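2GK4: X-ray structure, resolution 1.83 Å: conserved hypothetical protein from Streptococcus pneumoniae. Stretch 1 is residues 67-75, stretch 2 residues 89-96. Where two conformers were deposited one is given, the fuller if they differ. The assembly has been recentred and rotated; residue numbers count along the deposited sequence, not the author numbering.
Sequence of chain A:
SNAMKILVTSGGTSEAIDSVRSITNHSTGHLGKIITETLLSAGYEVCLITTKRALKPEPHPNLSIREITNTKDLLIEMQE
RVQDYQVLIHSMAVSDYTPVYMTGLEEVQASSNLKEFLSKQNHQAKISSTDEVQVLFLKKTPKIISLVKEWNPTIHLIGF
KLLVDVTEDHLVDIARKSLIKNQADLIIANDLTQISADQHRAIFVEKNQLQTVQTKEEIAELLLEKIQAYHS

Stretch 1, residues 67-75: EITNTKDLL
Stretch 2 (89-96) IHSMAVSD

Apolar packing joins these stretches, burying 252 Å² without a hydrogen bond between them. Stretch 1 opens extended at E67 (phi/psi -94/136), whose CA-to-CB bond points away from stretch 2. That of buried I68 (-126/170; chi1 p, chi2 t) points toward it, setting I68 CD1 3.7 Å from CE of M92, a buried selenomethionine. T69 (-114/-61) and N70 (-121/-179) then turn the chain into a helix. N70, chi1 p, caps it: D73 N donates to N70 OD1 at 2.9 Å, while D73, chi1 m, returns OD2 to T69 N at 2.9 Å and to N70 N at 3.2 Å. These polar side chains suit the helix start, where backbone NH groups lack helical partners.

From T71 the helix runs near -60/-43, with L75 N to T71 O at 2.8 Å. Buried T71 lies nearest S95 (-52/133; m), CA to CA 6.6 Å. Its p rotamer places methyl CG2 3.7 Å from V94 CG1 and 3.8 Å from S95 CB; OG1 is satisfied elsewhere in the structure.

Buried L74 (t, p), like I68, needs no polar partner. Its CD2 meets V94 CG2 at 3.5 Å, M92 SE at 4.1 Å and, obliquely, H90 NE2 at 4.2 Å; from T71 to L74 contacts thus move back along stretch 2. H90 (-94/96; t, -130°) starts sideways, its end coming nearer; extended M92 (t, t, m; -62/142) and V94 (t; -105/127) supply apolar surface.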

ATOM      1  N   GLU A  67      -8.162   6.348 -12.482  1.00 27.38           N
ATOM      2  CA  GLU A  67      -7.493   5.703 -11.381  1.00 27.81           C
ATOM      3  C   GLU A  67      -8.412   4.605 -10.825  1.00 27.26           C
ATOM      4  O   GLU A  67      -9.632   4.807 -10.690  1.00 28.35           O
ATOM      5  CB  GLU A  67      -7.139   6.727 -10.297  1.00 28.74           C
ATOM      6  CG  GLU A  67      -5.862   6.458  -9.563  1.00 34.38           C
ATOM      7  CD  GLU A  67      -5.230   7.728  -8.968  1.00 42.25           C
ATOM      8  OE1 GLU A  67      -4.290   7.591  -8.161  1.00 45.12           O
ATOM      9  OE2 GLU A  67      -5.652   8.860  -9.311  1.00 44.09           O
ATOM     10  N   ILE A  68      -7.838   3.441 -10.556  1.00 24.85           N
ATOM     11  CA  ILE A  68      -8.573   2.329  -9.963  1.00 24.52           C
ATOM     12  C   ILE A  68      -7.827   1.875  -8.721  1.00 23.95           C
ATOM     13  O   ILE A  68      -6.686   2.298  -8.478  1.00 23.90           O
ATOM     14  CB  ILE A  68      -8.733   1.148 -10.935  1.00 24.57           C
ATOM     15  CG1 ILE A  68      -7.353   0.591 -11.340  1.00 25.31           C
ATOM     16  CG2 ILE A  68      -9.582   1.570 -12.152  1.00 25.35           C
ATOM     17  CD1 ILE A  68      -7.396  -0.820 -11.811  1.00 28.12           C
ATOM     18  N   THR A  69      -8.464   1.000  -7.949  1.00 22.44           N
ATOM     19  CA  THR A  69      -7.882   0.555  -6.688  1.00 22.49           C
ATOM     20  C   THR A  69      -7.530  -0.926  -6.766  1.00 20.88           C
ATOM     21  O   THR A  69      -6.349  -1.283  -6.680  1.00 21.40           O
ATOM     22  CB  THR A  69      -8.805   0.852  -5.491  1.00 22.19           C
ATOM     23  OG1 THR A  69      -8.998   2.273  -5.403  1.00 25.61           O
ATOM     24  CG2 THR A  69      -8.148   0.373  -4.177  1.00 24.15           C
ATOM     25  N   ASN A  70      -8.528  -1.781  -6.983  1.00 19.65           N
ATOM     26  CA  ASN A  70      -8.340  -3.253  -6.848  1.00 18.88           C
ATOM     27  C   ASN A  70      -8.645  -4.016  -8.128  1.00 19.13           C
ATOM     28  O   ASN A  70      -8.981  -3.406  -9.169  1.00 17.64           O
ATOM     29  CB  ASN A  70      -9.138  -3.813  -5.655  1.00 18.64           C
ATOM     30  CG  ASN A  70     -10.650  -3.653  -5.811  1.00 20.41           C
ATOM     31  OD1 ASN A  70     -11.163  -3.385  -6.896  1.00 19.75           O
ATOM     32  ND2 ASN A  70     -11.364  -3.840  -4.715  1.00 20.36           N
ATOM     33  N   THR A  71      -8.531  -5.344  -8.084  0.50 19.50           N
ATOM     34  CA  THR A  71      -8.736  -6.135  -9.314  0.50 19.63           C
ATOM     35  C   THR A  71     -10.171  -6.066  -9.796  0.50 19.92           C
ATOM     36  O   THR A  71     -10.419  -5.990 -11.011  0.50 19.82           O
ATOM     37  CB  THR A  71      -8.293  -7.600  -9.186  0.50 20.94           C
ATOM     38  OG1 THR A  71      -9.002  -8.236  -8.114  0.50 18.87           O
ATOM     39  CG2 THR A  71      -6.787  -7.691  -8.988  0.50 20.39           C
ATOM     40  N   LYS A  72     -11.127  -6.051  -8.859  1.00 19.64           N
ATOM     41  CA  LYS A  72     -12.533  -5.874  -9.261  1.00 20.06           C
ATOM     42  C   LYS A  72     -12.697  -4.604 -10.122  1.00 20.09           C
ATOM     43  O   LYS A  72     -13.370  -4.652 -11.146  1.00 17.80           O
ATOM     44  CB  LYS A  72     -13.471  -5.811  -8.042  1.00 20.10           C
ATOM     45  CG  LYS A  72     -14.968  -5.724  -8.381  1.00 22.01           C
ATOM     46  CD  LYS A  72     -15.837  -5.804  -7.102  1.00 22.11           C
ATOM     47  CE  LYS A  72     -16.323  -7.248  -6.788  1.00 25.47           C
ATOM     48  NZ  LYS A  72     -15.239  -8.250  -6.526  1.00 28.93           N
ATOM     49  N   ASP A  73     -12.107  -3.491  -9.671  1.00 19.18           N
ATOM     50  CA  ASP A  73     -12.123  -2.214 -10.423  1.00 20.20           C
ATOM     51  C   ASP A  73     -11.529  -2.421 -11.815  1.00 19.60           C
ATOM     52  O   ASP A  73     -12.070  -1.899 -12.810  1.00 18.51           O
ATOM     53  CB  ASP A  73     -11.325  -1.095  -9.714  1.00 18.76           C
ATOM     54  CG  ASP A  73     -11.891  -0.677  -8.365  1.00 24.38           C
ATOM     55  OD1 ASP A  73     -13.063  -0.982  -8.036  1.00 22.82           O
ATOM     56  OD2 ASP A  73     -11.110  -0.023  -7.605  1.00 26.09           O
ATOM     57  N   LEU A  74     -10.420  -3.169 -11.892  1.00 18.81           N
ATOM     58  CA  LEU A  74      -9.759  -3.380 -13.191  1.00 18.76           C
ATOM     59  C   LEU A  74     -10.661  -4.182 -14.134  1.00 18.48           C
ATOM     60  O   LEU A  74     -10.817  -3.854 -15.316  1.00 18.22           O
ATOM     61  CB  LEU A  74      -8.400  -4.076 -13.026  1.00 18.65           C
ATOM     62  CG  LEU A  74      -7.737  -4.399 -14.386  1.00 20.46           C
ATOM     63  CD1 LEU A  74      -7.394  -3.102 -15.144  1.00 21.49           C
ATOM     64  CD2 LEU A  74      -6.524  -5.205 -14.155  1.00 22.18           C
ATOM     65  N   LEU A  75     -11.280  -5.227 -13.595  0.50 18.00           N
ATOM     66  CA  LEU A  75     -12.217  -6.047 -14.380  0.50 17.86           C
ATOM     67  C   LEU A  75     -13.327  -5.184 -14.998  0.50 18.53           C
ATOM     68  O   LEU A  75     -13.644  -5.296 -16.183  0.50 18.01           O
ATOM     69  CB  LEU A  75     -12.818  -7.133 -13.468  0.50 18.26           C
ATOM     70  CG  LEU A  75     -13.888  -8.044 -14.092  0.50 18.26           C
ATOM     71  CD1 LEU A  75     -13.292  -8.913 -15.216  0.50 18.04           C
ATOM     72  CD2 LEU A  75     -14.517  -8.920 -13.011  0.50 15.33           C
ATOM     73  N   ILE A  89      -2.235  -2.144 -24.118  1.00 18.65           N
ATOM     74  CA  ILE A  89      -0.918  -2.396 -23.594  1.00 19.09           C
ATOM     75  C   ILE A  89      -1.066  -2.575 -22.111  1.00 19.48           C
ATOM     76  O   ILE A  89      -1.233  -1.607 -21.372  1.00 19.40           O
ATOM     77  CB  ILE A  89       0.089  -1.252 -23.930  1.00 19.88           C
ATOM     78  CG1 ILE A  89       0.166  -1.054 -25.424  1.00 19.08           C
ATOM     79  CG2 ILE A  89       1.456  -1.542 -23.277  1.00 19.24           C
ATOM     80  CD1 ILE A  89       0.984   0.231 -25.831  1.00 20.99           C
ATOM     81  N   HIS A  90      -1.069  -3.839 -21.699  1.00 19.52           N
ATOM     82  CA  HIS A  90      -1.353  -4.172 -20.316  1.00 20.42           C
ATOM     83  C   HIS A  90      -0.068  -4.299 -19.506  1.00 20.74           C
ATOM     84  O   HIS A  90       0.583  -5.365 -19.506  1.00 22.04           O
ATOM     85  CB  HIS A  90      -2.187  -5.462 -20.224  1.00 19.93           C
ATOM     86  CG  HIS A  90      -2.575  -5.793 -18.819  1.00 21.93           C
ATOM     87  ND1 HIS A  90      -2.394  -7.041 -18.258  1.00 27.15           N
ATOM     88  CD2 HIS A  90      -3.077  -5.005 -17.841  1.00 21.00           C
ATOM     89  CE1 HIS A  90      -2.820  -7.017 -17.004  1.00 23.31           C
ATOM     90  NE2 HIS A  90      -3.228  -5.788 -16.727  1.00 28.37           N
ATOM     91  N   SER A  91       0.312  -3.229 -18.818  1.00 19.96           N
ATOM     92  CA  SER A  91       1.518  -3.292 -18.009  1.00 20.35           C
ATOM     93  C   SER A  91       1.308  -3.247 -16.503  1.00 20.49           C
ATOM     94  O   SER A  91       2.284  -3.367 -15.727  1.00 21.36           O
ATOM     95  CB  SER A  91       2.528  -2.226 -18.467  1.00 20.46           C
ATOM     96  OG  SER A  91       2.288  -0.985 -17.841  1.00 19.94           O
HETATM   97  N   MSE A  92       0.068  -3.045 -16.067  1.00 21.18           N
HETATM   98  CA  MSE A  92      -0.229  -3.015 -14.629  1.00 21.80           C
HETATM   99  C   MSE A  92       0.118  -4.379 -13.995  1.00 21.02           C
HETATM  100  O   MSE A  92      -0.087  -5.422 -14.618  1.00 20.95           O
HETATM  101  CB  MSE A  92      -1.722  -2.706 -14.401  1.00 22.05           C
HETATM  102  CG  MSE A  92      -2.096  -2.569 -12.914  1.00 21.44           C
HETATM  103 SE   MSE A  92      -4.016  -2.308 -12.743  0.68 25.11          SE
HETATM  104  CE  MSE A  92      -4.127  -0.496 -13.551  1.00 21.66           C
ATOM    105  N   ALA A  93       0.649  -4.362 -12.775  1.00 20.39           N
ATOM    106  CA  ALA A  93       0.846  -5.583 -11.993  1.00 20.53           C
ATOM    107  C   ALA A  93      -0.502  -5.890 -11.317  1.00 21.27           C
ATOM    108  O   ALA A  93      -0.969  -5.133 -10.440  1.00 21.65           O
ATOM    109  CB  ALA A  93       1.920  -5.359 -10.932  1.00 21.34           C
ATOM    110  N   VAL A  94      -1.094  -7.016 -11.686  1.00 20.30           N
ATOM    111  CA  VAL A  94      -2.458  -7.337 -11.224  1.00 20.32           C
ATOM    112  C   VAL A  94      -2.365  -8.395 -10.147  1.00 20.82           C
ATOM    113  O   VAL A  94      -1.738  -9.437 -10.358  1.00 19.86           O
ATOM    114  CB  VAL A  94      -3.324  -7.830 -12.418  1.00 20.99           C
ATOM    115  CG1 VAL A  94      -4.745  -8.255 -11.967  1.00 21.94           C
ATOM    116  CG2 VAL A  94      -3.413  -6.724 -13.452  1.00 22.51           C
ATOM    117  N   SER A  95      -2.983  -8.128  -8.999  1.00 20.40           N
ATOM    118  CA  SER A  95      -2.994  -9.080  -7.883  1.00 21.26           C
ATOM    119  C   SER A  95      -3.473 -10.452  -8.334  1.00 21.79           C
ATOM    120  O   SER A  95      -4.480 -10.567  -9.052  1.00 22.34           O
ATOM    121  CB  SER A  95      -3.881  -8.560  -6.746  1.00 21.39           C
ATOM    122  OG  SER A  95      -3.351  -7.343  -6.280  1.00 18.57           O
ATOM    123  N   ASP A  96      -2.736 -11.490  -7.942  1.00 22.58           N
ATOM    124  CA  ASP A  96      -3.213 -12.850  -8.174  1.00 24.37           C
ATOM    125  C   ASP A  96      -4.152 -13.348  -7.096  1.00 23.45           C
ATOM    126  O   ASP A  96      -4.848 -14.338  -7.316  1.00 23.26           O
ATOM    127  CB  ASP A  96      -2.055 -13.821  -8.285  1.00 25.89           C
ATOM    128  CG  ASP A  96      -1.411 -13.795  -9.641  1.00 30.05           C
ATOM    129  OD1 ASP A  96      -2.110 -13.553 -10.658  1.00 34.50           O
ATOM    130  OD2 ASP A  96      -0.193 -14.034  -9.693  1.00 37.95           O
TER